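PDB 3C5O: UPF0311 protein RPA1785 from Rhodopseudomonas palustris, which is of unknown function but folds as a beta-barrel and belongs to the UPF0311 (DUF3237) family. Local coordinates for residues Gly47-Phe59 with Glu69-Gly81. Residues are numbered along the deposited sequence; the frame is centred on the assembly and turned at random.
Sequences GISGQVLPFGADF and ELEAKYAFETDDG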
loop_
_atom_site.group_PDB
_atom_site.type_symbol
_atom_site.label_atom_id
_atom_site.label_comp_id
_atom_site.label_asym_id
_atom_site.label_seq_id
_atom_site.Cartn_x
_atom_site.Cartn_y
_atom_site.Cartn_z
ATOM N N GLY B 47 -14.866 22.971 16.038
ATOM C CA GLY B 47 -15.131 21.690 16.708
ATOM C C GLY B 47 -14.045 20.652 16.515
ATOM O O GLY B 47 -14.302 19.439 16.557
ATOM N N ILE B 48 -12.827 21.128 16.282
ATOM C CA ILE B 48 -11.650 20.258 16.350
ATOM C C ILE B 48 -10.420 21.069 16.729
ATOM O O ILE B 48 -10.117 22.075 16.102
ATOM C CB ILE B 48 -11.458 19.411 15.068
ATOM C CG1 ILE B 48 -10.319 18.401 15.246
ATOM C CG2 ILE B 48 -11.339 20.303 13.840
ATOM C CD1 ILE B 48 -10.336 17.280 14.227
ATOM N N SER B 49 -9.759 20.648 17.801
ATOM C CA SER B 49 -8.557 21.305 18.272
ATOM C C SER B 49 -7.607 20.261 18.820
ATOM O O SER B 49 -7.907 19.598 19.813
ATOM C CB SER B 49 -8.882 22.344 19.335
ATOM O OG SER B 49 -7.707 22.700 20.032
ATOM N N GLY B 50 -6.464 20.112 18.172
ATOM C CA GLY B 50 -5.570 19.028 18.504
ATOM C C GLY B 50 -4.113 19.391 18.459
ATOM O O GLY B 50 -3.734 20.466 18.024
ATOM N N GLN B 51 -3.289 18.475 18.929
ATOM C CA GLN B 51 -1.859 18.654 18.937
ATOM C C GLN B 51 -1.311 17.472 18.135
ATOM O O GLN B 51 -1.722 16.332 18.368
ATOM C CB GLN B 51 -1.382 18.610 20.393
ATOM C CG GLN B 51 -0.299 19.616 20.809
ATOM C CD GLN B 51 -0.674 21.084 20.577
ATOM O OE1 GLN B 51 -1.833 21.496 20.706
ATOM N NE2 GLN B 51 0.328 21.877 20.222
ATOM N N VAL B 52 -0.431 17.735 17.163
ATOM C CA VAL B 52 0.207 16.672 16.385
ATOM C C VAL B 52 1.220 16.065 17.329
ATOM O O VAL B 52 1.950 16.807 18.015
ATOM C CB VAL B 52 0.900 17.174 15.086
ATOM C CG1 VAL B 52 1.741 16.034 14.440
ATOM C CG2 VAL B 52 -0.118 17.715 14.092
ATOM N N LEU B 53 1.244 14.732 17.394
ATOM C CA LEU B 53 2.119 14.032 18.324
ATOM C C LEU B 53 3.567 14.013 17.822
ATOM O O LEU B 53 3.799 14.068 16.606
ATOM C CB LEU B 53 1.570 12.637 18.636
ATOM C CG LEU B 53 0.189 12.592 19.329
ATOM C CD1 LEU B 53 -0.280 11.132 19.482
ATOM C CD2 LEU B 53 0.162 13.302 20.697
ATOM N N PRO B 54 4.546 14.008 18.756
ATOM C CA PRO B 54 5.963 14.140 18.431
ATOM C C PRO B 54 6.611 12.933 17.757
ATOM O O PRO B 54 7.689 12.495 18.187
ATOM C CB PRO B 54 6.604 14.385 19.806
ATOM C CG PRO B 54 5.694 13.733 20.770
ATOM C CD PRO B 54 4.326 13.962 20.221
ATOM N N PHE B 55 5.996 12.394 16.710
ATOM C CA PHE B 55 6.588 11.243 16.021
ATOM C C PHE B 55 5.970 11.079 14.631
ATOM O O PHE B 55 4.976 11.731 14.315
ATOM C CB PHE B 55 6.459 9.937 16.840
ATOM C CG PHE B 55 5.046 9.543 17.135
ATOM C CD1 PHE B 55 4.250 8.961 16.141
ATOM C CD2 PHE B 55 4.490 9.773 18.404
ATOM C CE1 PHE B 55 2.918 8.607 16.411
ATOM C CE2 PHE B 55 3.167 9.410 18.687
ATOM C CZ PHE B 55 2.375 8.829 17.687
ATOM N N GLY B 56 6.556 10.200 13.829
ATOM C CA GLY B 56 6.129 10.053 12.455
ATOM C C GLY B 56 7.097 10.723 11.496
ATOM O O GLY B 56 8.116 11.294 11.907
ATOM N N ALA B 57 6.765 10.658 10.219
ATOM C CA ALA B 57 7.657 11.163 9.191
ATOM C C ALA B 57 6.916 11.230 7.880
ATOM O O ALA B 57 5.891 10.561 7.716
ATOM C CB ALA B 57 8.889 10.252 9.053
ATOM N N ASP B 58 7.417 12.058 6.961
ATOM C CA ASP B 58 6.979 11.983 5.583
ATOM C C ASP B 58 8.031 11.204 4.817
ATOM O O ASP B 58 9.201 11.566 4.807
ATOM C CB ASP B 58 6.778 13.369 4.986
ATOM C CG ASP B 58 5.951 13.333 3.674
ATOM O OD1 ASP B 58 5.647 12.227 3.166
ATOM O OD2 ASP B 58 5.571 14.407 3.156
ATOM N N PHE B 59 7.600 10.133 4.173
ATOM C CA PHE B 59 8.473 9.323 3.333
ATOM C C PHE B 59 8.254 9.722 1.891
ATOM O O PHE B 59 7.152 9.595 1.350
ATOM C CB PHE B 59 8.162 7.854 3.584
ATOM C CG PHE B 59 8.209 7.489 5.036
ATOM C CD1 PHE B 59 9.400 7.038 5.607
ATOM C CD2 PHE B 59 7.079 7.632 5.843
ATOM C CE1 PHE B 59 9.473 6.712 6.950
ATOM C CE2 PHE B 59 7.131 7.305 7.224
ATOM C CZ PHE B 59 8.346 6.842 7.762
ATOM N N GLU B 69 6.508 12.940 -4.432
ATOM C CA GLU B 69 5.466 12.051 -3.964
ATOM C C GLU B 69 5.536 12.040 -2.438
ATOM O O GLU B 69 6.577 11.719 -1.874
ATOM C CB GLU B 69 5.675 10.645 -4.537
ATOM C CG GLU B 69 5.499 10.554 -6.064
ATOM C CD GLU B 69 5.813 9.158 -6.626
ATOM O OE1 GLU B 69 5.874 8.998 -7.866
ATOM O OE2 GLU B 69 5.995 8.200 -5.833
ATOM N N LEU B 70 4.446 12.439 -1.771
ATOM C CA LEU B 70 4.456 12.507 -0.329
ATOM C C LEU B 70 3.688 11.330 0.236
ATOM O O LEU B 70 2.727 10.854 -0.358
ATOM C CB LEU B 70 3.779 13.783 0.165
ATOM C CG LEU B 70 3.752 14.978 -0.780
ATOM C CD1 LEU B 70 2.563 15.785 -0.369
ATOM C CD2 LEU B 70 5.014 15.763 -0.681
ATOM N N GLU B 71 4.109 10.896 1.411
ATOM C CA GLU B 71 3.478 9.773 2.098
ATOM C C GLU B 71 3.815 9.934 3.557
ATOM O O GLU B 71 4.806 9.417 4.023
ATOM C CB GLU B 71 4.002 8.464 1.518
ATOM C CG GLU B 71 3.412 7.208 2.074
ATOM C CD GLU B 71 3.556 6.068 1.081
ATOM O OE1 GLU B 71 4.717 5.603 0.812
ATOM O OE2 GLU B 71 2.500 5.681 0.530
ATOM N N ALA B 72 3.018 10.727 4.260
ATOM C CA ALA B 72 3.288 11.043 5.654
ATOM C C ALA B 72 2.370 10.231 6.579
ATOM O O ALA B 72 1.187 10.094 6.308
ATOM C CB ALA B 72 3.088 12.538 5.892
ATOM N N LYS B 73 2.938 9.702 7.666
ATOM C CA LYS B 73 2.196 8.952 8.651
ATOM C C LYS B 73 2.536 9.515 10.010
ATOM O O LYS B 73 3.686 9.580 10.398
ATOM C CB LYS B 73 2.538 7.474 8.566
ATOM C CG LYS B 73 2.114 6.851 7.253
ATOM C CD LYS B 73 2.463 5.386 7.143
ATOM C CE LYS B 73 2.150 4.934 5.704
ATOM N NZ LYS B 73 2.011 3.459 5.577
ATOM N N TYR B 74 1.502 9.984 10.698
ATOM C CA TYR B 74 1.613 10.553 12.021
ATOM C C TYR B 74 0.255 10.507 12.708
ATOM O O TYR B 74 -0.680 9.868 12.209
ATOM C CB TYR B 74 2.125 11.993 11.929
ATOM C CG TYR B 74 1.335 12.909 11.010
ATOM C CD1 TYR B 74 0.464 13.873 11.520
ATOM C CD2 TYR B 74 1.482 12.830 9.620
ATOM C CE1 TYR B 74 -0.247 14.742 10.664
ATOM C CE2 TYR B 74 0.784 13.687 8.764
ATOM C CZ TYR B 74 -0.073 14.642 9.295
ATOM O OH TYR B 74 -0.743 15.494 8.433
ATOM N N ALA B 75 0.134 11.193 13.841
ATOM C CA ALA B 75 -1.099 11.152 14.603
ATOM C C ALA B 75 -1.320 12.489 15.268
ATOM O O ALA B 75 -0.366 13.252 15.497
ATOM C CB ALA B 75 -1.050 10.050 15.635
ATOM N N PHE B 76 -2.577 12.794 15.571
ATOM C CA PHE B 76 -2.851 13.886 16.488
ATOM C C PHE B 76 -3.813 13.477 17.579
ATOM O O PHE B 76 -4.595 12.534 17.425
ATOM C CB PHE B 76 -3.287 15.173 15.759
ATOM C CG PHE B 76 -4.602 15.085 15.028
ATOM C CD1 PHE B 76 -5.820 15.337 15.693
ATOM C CD2 PHE B 76 -4.632 14.830 13.657
ATOM C CE1 PHE B 76 -7.045 15.291 15.010
ATOM C CE2 PHE B 76 -5.840 14.800 12.947
ATOM C CZ PHE B 76 -7.059 15.030 13.625
ATOM N N GLU B 77 -3.714 14.179 18.700
ATOM C CA GLU B 77 -4.637 14.024 19.796
ATOM C C GLU B 77 -5.446 15.309 20.041
ATOM O O GLU B 77 -4.877 16.393 20.205
ATOM C CB GLU B 77 -3.893 13.622 21.067
ATOM C CG GLU B 77 -4.835 13.260 22.185
ATOM C CD GLU B 77 -4.130 12.744 23.429
ATOM O OE1 GLU B 77 -2.912 13.020 23.593
ATOM O OE2 GLU B 77 -4.812 12.065 24.255
ATOM N N THR B 78 -6.768 15.175 20.101
ATOM C CA THR B 78 -7.631 16.316 20.363
ATOM C C THR B 78 -7.753 16.684 21.850
ATOM O O THR B 78 -7.414 15.879 22.750
ATOM C CB THR B 78 -9.020 16.099 19.812
ATOM O OG1 THR B 78 -9.705 15.133 20.623
ATOM C CG2 THR B 78 -8.952 15.651 18.365
ATOM N N ASP B 79 -8.249 17.899 22.097
ATOM C CA ASP B 79 -8.363 18.416 23.451
ATOM C C ASP B 79 -9.352 17.605 24.305
ATOM O O ASP B 79 -9.304 17.650 25.539
ATOM C CB ASP B 79 -8.680 19.942 23.469
ATOM C CG ASP B 79 -9.973 20.321 22.708
ATOM O OD1 ASP B 79 -10.502 19.502 21.925
ATOM O OD2 ASP B 79 -10.459 21.468 22.886
ATOM N N ASP B 80 -10.230 16.862 23.638
ATOM C CA ASP B 80 -11.295 16.116 24.310
ATOM C C ASP B 80 -11.018 14.608 24.249
ATOM O O ASP B 80 -11.857 13.795 24.627
ATOM C CB ASP B 80 -12.703 16.502 23.780
ATOM C CG ASP B 80 -12.914 16.159 22.288
ATOM O OD1 ASP B 80 -11.941 16.094 21.505
ATOM O OD2 ASP B 80 -14.075 15.970 21.884
ATOM N N GLY B 81 -9.837 14.237 23.758
ATOM C CA GLY B 81 -9.295 12.921 24.073
ATOM C C GLY B 81 -9.226 11.889 22.974
ATOM O O GLY B 81 -8.926 10.713 23.244
HETATM O O HOH W 1 -11.754 19.067 19.425
HETATM O O HOH W 2 2.394 12.189 15.000
HETATM O O HOH W 3 6.691 8.465 -0.897
#
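The side chains of Phe76 and Ile48 cross at about a right angle, CD1 of the isoleucine lying 3.9 Å from Phe76 CE1, while within its own strand CG2 of Thr78 sits at the Phe76 ring edge, in plane. Phe76 CG stands between its own backbone N and carbonyl carbon (chi1 65°), which sets the ring beside Gly50, where a CB would lie tight against CD1. On Val52, CG1 points opposite the backbone N (chi1 171°), bringing that methyl to 3.9 Å from Tyr74 CD1. On Phe59 the backbone carbonyl O of Glu71 lies at the ring edge, near its plane, 3.4 Å from CD2. One face of the Phe55 ring carries a water, and its CZ reaches the methyl of Ala75 alongside Leu53 CD1. These pairs belong to a beta hairpin, strands 48-62 and 68-78, neighbours in the antiparallel sheet that closes into the barrel; strands 32-45 and 83-93 flank it. Gln51 and Glu77 form a hydrogen-bonded pair, as do Ala57 and Lys73, but the register slips by two between them: one ladder ends with Leu53 N bonded to Ala75 O, an inverse gamma turn centred on Pro54 follows, and pairing resumes at Ala57. The same water sits at the break, accepting the Ala75 N-H at 2.7 Å, with Leu53 O and Phe55 O within hydrogen-bonding distance. Past the break, Asp58 OD1 takes the Glu71 N-H on its syn lone pair at 2.7 Å. Asp58 CG lies 3.7 Å from Ala72 CB, and OD2 is held by Gln60. Replacing Asp58 by an alanine removes both oxygens, and would probably leave the Glu71 N-H without its mate and cost Gln60 NE2 its bond to this residue. At the far end, Ser49 O receives Asp79 N at 2.9 Å, and a water bridges Ser49 N to Asp79 OD1.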